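Low molecular weight heat shock protein (Xanthomonas axonopodis pv. citri, PDB 3GT6) probably acts as a molecular chaperone of the small heat shock (alpha-crystallin) family, working as an oligomer in the stress response. Local coordinates at residues F19-D24 with L93-P98; K39-I44 with H70-L75. All coordinates share one frame; numbering follows the deposited sequence. Where two conformers were deposited one is given.

Contact 1: residues F19-D24 with L93-P98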
loop_
_atom_site.group_PDB
_atom_site.type_symbol
_atom_site.label_atom_id
_atom_site.label_comp_id
_atom_site.label_asym_id
_atom_site.label_seq_id
_atom_site.Cartn_x
_atom_site.Cartn_y
_atom_site.Cartn_z
ATOM N N PHE A 19 17.287 -12.521 5.498
ATOM C CA PHE A 19 16.288 -11.663 6.039
ATOM C C PHE A 19 15.346 -11.329 4.931
ATOM O O PHE A 19 15.724 -11.303 3.768
ATOM C CB PHE A 19 16.896 -10.362 6.558
ATOM C CG PHE A 19 17.799 -10.545 7.718
ATOM C CD1 PHE A 19 17.320 -10.313 9.019
ATOM C CD2 PHE A 19 19.139 -10.953 7.531
ATOM C CE1 PHE A 19 18.188 -10.458 10.136
ATOM C CE2 PHE A 19 19.985 -11.102 8.607
ATOM C CZ PHE A 19 19.514 -10.857 9.943
ATOM N N VAL A 20 14.118 -11.006 5.307
ATOM C CA VAL A 20 13.168 -10.440 4.373
ATOM C C VAL A 20 12.521 -9.264 5.074
ATOM O O VAL A 20 12.102 -9.390 6.235
ATOM C CB VAL A 20 12.046 -11.394 4.053
ATOM C CG1 VAL A 20 11.322 -10.844 2.830
ATOM C CG2 VAL A 20 12.585 -12.733 3.637
ATOM N N LEU A 21 12.450 -8.151 4.367
ATOM C CA LEU A 21 11.649 -7.006 4.789
ATOM C C LEU A 21 10.562 -6.891 3.788
ATOM O O LEU A 21 10.759 -7.032 2.594
ATOM C CB LEU A 21 12.439 -5.687 4.851
ATOM C CG LEU A 21 13.660 -5.622 5.740
ATOM C CD1 LEU A 21 14.834 -6.303 5.031
ATOM C CD2 LEU A 21 14.004 -4.175 6.055
ATOM N N TYR A 22 9.367 -6.695 4.286
ATOM C CA TYR A 22 8.222 -6.442 3.408
ATOM C C TYR A 22 7.727 -5.046 3.739
ATOM O O TYR A 22 7.378 -4.812 4.893
ATOM C CB TYR A 22 7.089 -7.383 3.826
ATOM C CG TYR A 22 7.519 -8.835 3.841
ATOM C CD1 TYR A 22 7.407 -9.615 2.699
ATOM C CD2 TYR A 22 8.001 -9.436 5.018
ATOM C CE1 TYR A 22 7.786 -10.948 2.683
ATOM C CE2 TYR A 22 8.377 -10.780 5.025
ATOM C CZ TYR A 22 8.276 -11.519 3.841
ATOM O OH TYR A 22 8.633 -12.830 3.807
ATOM N N ALA A 23 7.675 -4.151 2.763
ATOM C CA ALA A 23 7.361 -2.765 3.017
ATOM C C ALA A 23 6.112 -2.457 2.213
ATOM O O ALA A 23 6.053 -2.720 0.994
ATOM C CB ALA A 23 8.502 -1.894 2.549
ATOM N N ASP A 24 5.094 -1.920 2.869
ATOM C CA ASP A 24 3.873 -1.521 2.170
ATOM C C ASP A 24 4.168 -0.148 1.657
ATOM O O ASP A 24 4.177 0.850 2.421
ATOM C CB ASP A 24 2.705 -1.421 3.163
ATOM C CG ASP A 24 2.098 -2.789 3.487
ATOM O OD1 ASP A 24 2.453 -3.787 2.873
ATOM O OD2 ASP A 24 1.212 -2.865 4.314
ATOM N N LEU A 93 6.984 -3.973 -1.285
ATOM C CA LEU A 93 8.354 -4.187 -1.706
ATOM C C LEU A 93 8.916 -5.274 -0.796
ATOM O O LEU A 93 8.762 -5.209 0.412
ATOM C CB LEU A 93 9.174 -2.891 -1.596
ATOM C CG LEU A 93 10.573 -3.021 -2.180
ATOM C CD1 LEU A 93 10.463 -3.132 -3.709
ATOM C CD2 LEU A 93 11.387 -1.849 -1.772
ATOM N N GLU A 94 9.514 -6.284 -1.402
ATOM C CA GLU A 94 10.047 -7.353 -0.670
ATOM C C GLU A 94 11.541 -7.307 -0.839
ATOM O O GLU A 94 12.067 -7.403 -1.950
ATOM C CB GLU A 94 9.503 -8.676 -1.227
ATOM C CG GLU A 94 10.002 -9.767 -0.388
ATOM C CD GLU A 94 9.435 -11.115 -0.769
ATOM O OE1 GLU A 94 8.210 -11.229 -0.976
ATOM O OE2 GLU A 94 10.247 -12.028 -0.857
ATOM N N ILE A 95 12.242 -7.092 0.265
ATOM C CA ILE A 95 13.664 -6.954 0.211
ATOM C C ILE A 95 14.256 -8.190 0.879
ATOM O O ILE A 95 13.942 -8.477 2.012
ATOM C CB ILE A 95 14.083 -5.765 1.038
ATOM C CG1 ILE A 95 13.401 -4.527 0.476
ATOM C CG2 ILE A 95 15.605 -5.695 1.117
ATOM C CD1 ILE A 95 13.476 -3.324 1.402
ATOM N N ARG A 96 15.120 -8.894 0.172
ATOM C CA ARG A 96 15.656 -10.134 0.634
ATOM C C ARG A 96 17.127 -9.958 0.778
ATOM O O ARG A 96 17.769 -9.381 -0.089
ATOM C CB ARG A 96 15.322 -11.217 -0.382
ATOM C CG ARG A 96 13.811 -11.409 -0.574
ATOM C CD ARG A 96 13.539 -12.476 -1.661
ATOM N NE ARG A 96 13.831 -13.824 -1.120
ATOM C CZ ARG A 96 13.060 -14.526 -0.265
ATOM N NH1 ARG A 96 11.888 -14.079 0.121
ATOM N NH2 ARG A 96 13.454 -15.739 0.156
ATOM N N ILE A 97 17.660 -10.368 1.918
ATOM C CA ILE A 97 19.059 -10.160 2.206
ATOM C C ILE A 97 19.580 -11.474 2.791
ATOM O O ILE A 97 19.181 -11.882 3.858
ATOM C CB ILE A 97 19.242 -9.111 3.207
ATOM C CG1 ILE A 97 18.362 -7.901 2.843
ATOM C CG2 ILE A 97 20.672 -8.788 3.237
ATOM C CD1 ILE A 97 18.487 -6.737 3.793
ATOM N N PRO A 98 20.453 -12.163 2.074
ATOM C CA PRO A 98 21.037 -13.368 2.665
ATOM C C PRO A 98 21.889 -13.009 3.847
ATOM O O PRO A 98 22.363 -11.885 3.993
ATOM C CB PRO A 98 21.951 -13.900 1.587
ATOM C CG PRO A 98 22.127 -12.828 0.583
ATOM C CD PRO A 98 21.168 -11.707 0.876
#
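Phe-19 and Ile-97 exchange two backbone hydrogen bonds, Phe-19 N to Ile-97 O at 2.6 Å and Ile-97 N to Phe-19 O at 2.8 Å. Leu-21 with Ile-95 and Ala-23 with Leu-93 are bonded in the same reciprocal way, giving six bonds along nearly antiparallel strands (166° between N-to-C directions). At the non-hydrogen-bonded pairs, CA-H...O contacts fill in, as from Val-20 CA to Ile-95 O at 3.2 Å.

The strands are the central pair of a four-stranded antiparallel sheet in the alpha-crystallin domain, a beta-sandwich. Strands 10-14 and 85-89 flank them.

On the face bearing Val-20, Tyr-22, Glu-94 and Arg-96, the Glu-94 chain leaves anti to its backbone nitrogen (chi1 -176°), which lays CG against Val-20 CG1 at 3.6 Å. Beyond it, OE1 meets the edge of the Tyr-22 ring at CE1, 3.7 Å away. The carboxylate is held from its own strand: Arg-96 NH1 forms a salt bridge with Glu-94 OE2 at 2.8 Å, and Val-20 CG2 lies beside NH1. Val-20 CG1 rests on one face of the Tyr-22 ring, near its rim.

The face carrying Phe-19, Leu-21, Ala-23, Leu-93, Ile-95 and Ile-97 is apolar; Leu-21 CD1 touches Ile-97 CD1 at 3.9 Å and reaches Ile-95 CG2.

Contact 2: residues K39-I44 with H70-L75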
loop_
_atom_site.group_PDB
_atom_site.type_symbol
_atom_site.label_atom_id
_atom_site.label_comp_id
_atom_site.label_asym_id
_atom_site.label_seq_id
_atom_site.Cartn_x
_atom_site.Cartn_y
_atom_site.Cartn_z
ATOM N N LYS A 39 26.584 0.378 6.631
ATOM C CA LYS A 39 27.058 0.193 8.011
ATOM C C LYS A 39 25.978 -0.454 8.888
ATOM O O LYS A 39 25.698 -0.020 10.008
ATOM C CB LYS A 39 27.460 1.564 8.583
ATOM C CG LYS A 39 28.878 2.070 8.119
ATOM C CD LYS A 39 28.887 3.651 8.168
ATOM C CE LYS A 39 30.329 4.280 8.057
ATOM N NZ LYS A 39 31.325 3.334 7.353
ATOM N N GLY A 40 25.358 -1.476 8.345
ATOM C CA GLY A 40 24.400 -2.235 9.066
ATOM C C GLY A 40 23.024 -1.690 8.934
ATOM O O GLY A 40 22.105 -2.356 9.331
ATOM N N ILE A 41 22.825 -0.469 8.430
ATOM C CA ILE A 41 21.525 0.111 8.493
ATOM C C ILE A 41 20.859 -0.114 7.166
ATOM O O ILE A 41 21.320 0.369 6.118
ATOM C CB ILE A 41 21.541 1.586 8.733
ATOM C CG1 ILE A 41 22.187 1.913 10.059
ATOM C CG2 ILE A 41 20.128 2.170 8.756
ATOM C CD1 ILE A 41 21.475 1.337 11.283
ATOM N N LEU A 42 19.728 -0.807 7.194
ATOM C CA LEU A 42 18.969 -0.978 5.953
ATOM C C LEU A 42 18.083 0.239 5.783
ATOM O O LEU A 42 17.273 0.539 6.680
ATOM C CB LEU A 42 18.119 -2.246 6.081
ATOM C CG LEU A 42 17.414 -2.810 4.837
ATOM C CD1 LEU A 42 16.222 -1.986 4.473
ATOM C CD2 LEU A 42 18.356 -2.890 3.661
ATOM N N SER A 43 18.186 0.953 4.678
ATOM C CA SER A 43 17.223 2.007 4.457
ATOM C C SER A 43 16.358 1.730 3.274
ATOM O O SER A 43 16.754 1.100 2.248
ATOM C CB SER A 43 17.879 3.405 4.196
ATOM O OG SER A 43 18.870 3.594 5.143
ATOM N N ILE A 44 15.170 2.267 3.376
ATOM C CA ILE A 44 14.217 2.143 2.296
ATOM C C ILE A 44 13.694 3.547 2.106
ATOM O O ILE A 44 13.123 4.132 3.012
ATOM C CB ILE A 44 13.011 1.318 2.681
ATOM C CG1 ILE A 44 13.465 0.005 3.308
ATOM C CG2 ILE A 44 12.009 1.225 1.434
ATOM C CD1 ILE A 44 12.263 -0.953 3.771
ATOM N N HIS A 70 11.654 7.390 4.658
ATOM C CA HIS A 70 12.954 6.918 4.797
ATOM C C HIS A 70 12.888 6.014 6.002
ATOM O O HIS A 70 12.918 6.479 7.128
ATOM C CB HIS A 70 13.901 8.093 5.085
ATOM C CG HIS A 70 15.332 7.696 5.137
ATOM N ND1 HIS A 70 16.351 8.618 5.213
ATOM C CD2 HIS A 70 15.918 6.470 5.179
ATOM C CE1 HIS A 70 17.507 7.980 5.238
ATOM N NE2 HIS A 70 17.269 6.678 5.209
ATOM N N ARG A 71 12.705 4.727 5.751
ATOM C CA ARG A 71 12.601 3.759 6.804
ATOM C C ARG A 71 13.996 3.253 7.009
ATOM O O ARG A 71 14.714 3.002 6.045
ATOM C CB ARG A 71 11.707 2.610 6.293
ATOM C CG ARG A 71 10.352 3.064 5.968
ATOM C CD ARG A 71 9.685 3.834 7.133
ATOM N NE ARG A 71 9.047 2.870 7.982
ATOM C CZ ARG A 71 9.465 2.493 9.189
ATOM N NH1 ARG A 71 8.783 1.557 9.841
ATOM N NH2 ARG A 71 10.526 3.046 9.726
ATOM N N ARG A 72 14.412 3.111 8.250
ATOM C CA ARG A 72 15.711 2.562 8.534
ATOM C C ARG A 72 15.600 1.435 9.574
ATOM O O ARG A 72 14.860 1.548 10.553
ATOM C CB ARG A 72 16.591 3.663 9.168
ATOM C CG ARG A 72 16.970 4.817 8.202
ATOM C CD ARG A 72 17.474 6.093 8.965
ATOM N NE ARG A 72 18.864 5.999 9.290
ATOM C CZ ARG A 72 19.847 5.984 8.378
ATOM N NH1 ARG A 72 19.578 6.065 7.058
ATOM N NH2 ARG A 72 21.112 5.858 8.779
ATOM N N PHE A 73 16.382 0.379 9.414
ATOM C CA PHE A 73 16.350 -0.674 10.389
ATOM C C PHE A 73 17.802 -1.058 10.611
ATOM O O PHE A 73 18.570 -1.083 9.663
ATOM C CB PHE A 73 15.556 -1.821 9.813
ATOM C CG PHE A 73 14.165 -1.407 9.445
ATOM C CD1 PHE A 73 13.227 -1.158 10.436
ATOM C CD2 PHE A 73 13.829 -1.138 8.120
ATOM C CE1 PHE A 73 11.936 -0.698 10.126
ATOM C CE2 PHE A 73 12.550 -0.658 7.816
ATOM C CZ PHE A 73 11.603 -0.468 8.845
ATOM N N ALA A 74 18.161 -1.332 11.866
ATOM C CA ALA A 74 19.512 -1.603 12.189
ATOM C C ALA A 74 19.537 -3.116 12.152
ATOM O O ALA A 74 19.184 -3.790 13.124
ATOM C CB ALA A 74 19.819 -1.040 13.597
ATOM N N LEU A 75 19.884 -3.679 11.009
ATOM C CA LEU A 75 19.811 -5.098 10.859
ATOM C C LEU A 75 21.049 -5.735 11.538
ATOM O O LEU A 75 22.062 -5.076 11.709
ATOM C CB LEU A 75 19.812 -5.491 9.395
ATOM C CG LEU A 75 18.494 -5.122 8.680
ATOM C CD1 LEU A 75 18.545 -5.785 7.329
ATOM C CD2 LEU A 75 17.410 -5.708 9.514
#
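The rim of the His-70 imidazole comes up to Ser-43, NE2 lying 3.5 Å from Ser-43 CB. CG stands anti to the backbone N (chi1 -175°), and this swings the ring back beside Ser-43; Arg-72 CD lies over one ring face, near the rim. The backbone of His-70 adds a CA-H...O contact to Ile-44 O.

Arg-71 pairs with Ile-44 through two backbone hydrogen bonds, both 2.8 Å (Arg-71 N to Ile-44 O and Ile-44 N to Arg-71 O), and the two CB atoms are 4.1 Å apart. Beyond CB its chain bends twice and leaves Ile-44. Phe-73 CZ sits against one face of the guanidinium, near its rim, while NE is bonded to Pro-8 O and NH1 is in a salt bridge to Glu-63 of the second subunit.

Arg-72 bends at chi3 (84°), bringing its guanidinium back over Ile-41: CG2 sits below the centre of one face, 3.8 Å from CZ. In the plane of the group, at its edge, lies His-70 NE2.

Phe-73 bonds to Leu-42 in both directions, and Leu-42 N to Phe-73 O is the shorter at 2.7 Å. Ile-44 CD1 meets the ring edge at CE2. Ala-74 presents CB to Ile-41 CD1 at 3.7 Å.

At Leu-75 the strand has ended, yet its N still reaches Gly-40 O at 3.1 Å, with a bent N-H...O angle of 140°. CD1 packs beside Leu-42 CB.

Strand 41-48 is the middle of a three-stranded antiparallel sheet, between 34-38 and 67-74. This sheet is the second layer of the alpha-crystallin beta-sandwich and faces the one holding 18-24 and 92-98: Leu-42 and Ile-44 pack on those two strands, while Phe-73 packs on strand 10-14.

How the contacts relate
Contacts 1 and 2 belong to the two facing sheets of the sandwich, their centres about 12 Å apart. The apolar faces meet directly: Leu-21 CD2 lies 3.5 Å from Leu-42 CD1 and 3.7 Å from Phe-73 CD2, so one leucine of contact 1 meets both strands of contact 2. Ile-95 CD1 packs on Ile-44 CD1 at 3.6 Å, and Ile-97 CD1 on Leu-75 CD1 at 3.7 Å. Along the chain, 39-44 and 70-75 are nested within the span closed by 19-24 and 93-98. Both contacts also reach the second subunit: Asp-24 of contact 1 forms salt bridges to its Arg-48 and Arg-64, and Arg-71 of contact 2 meets it as well.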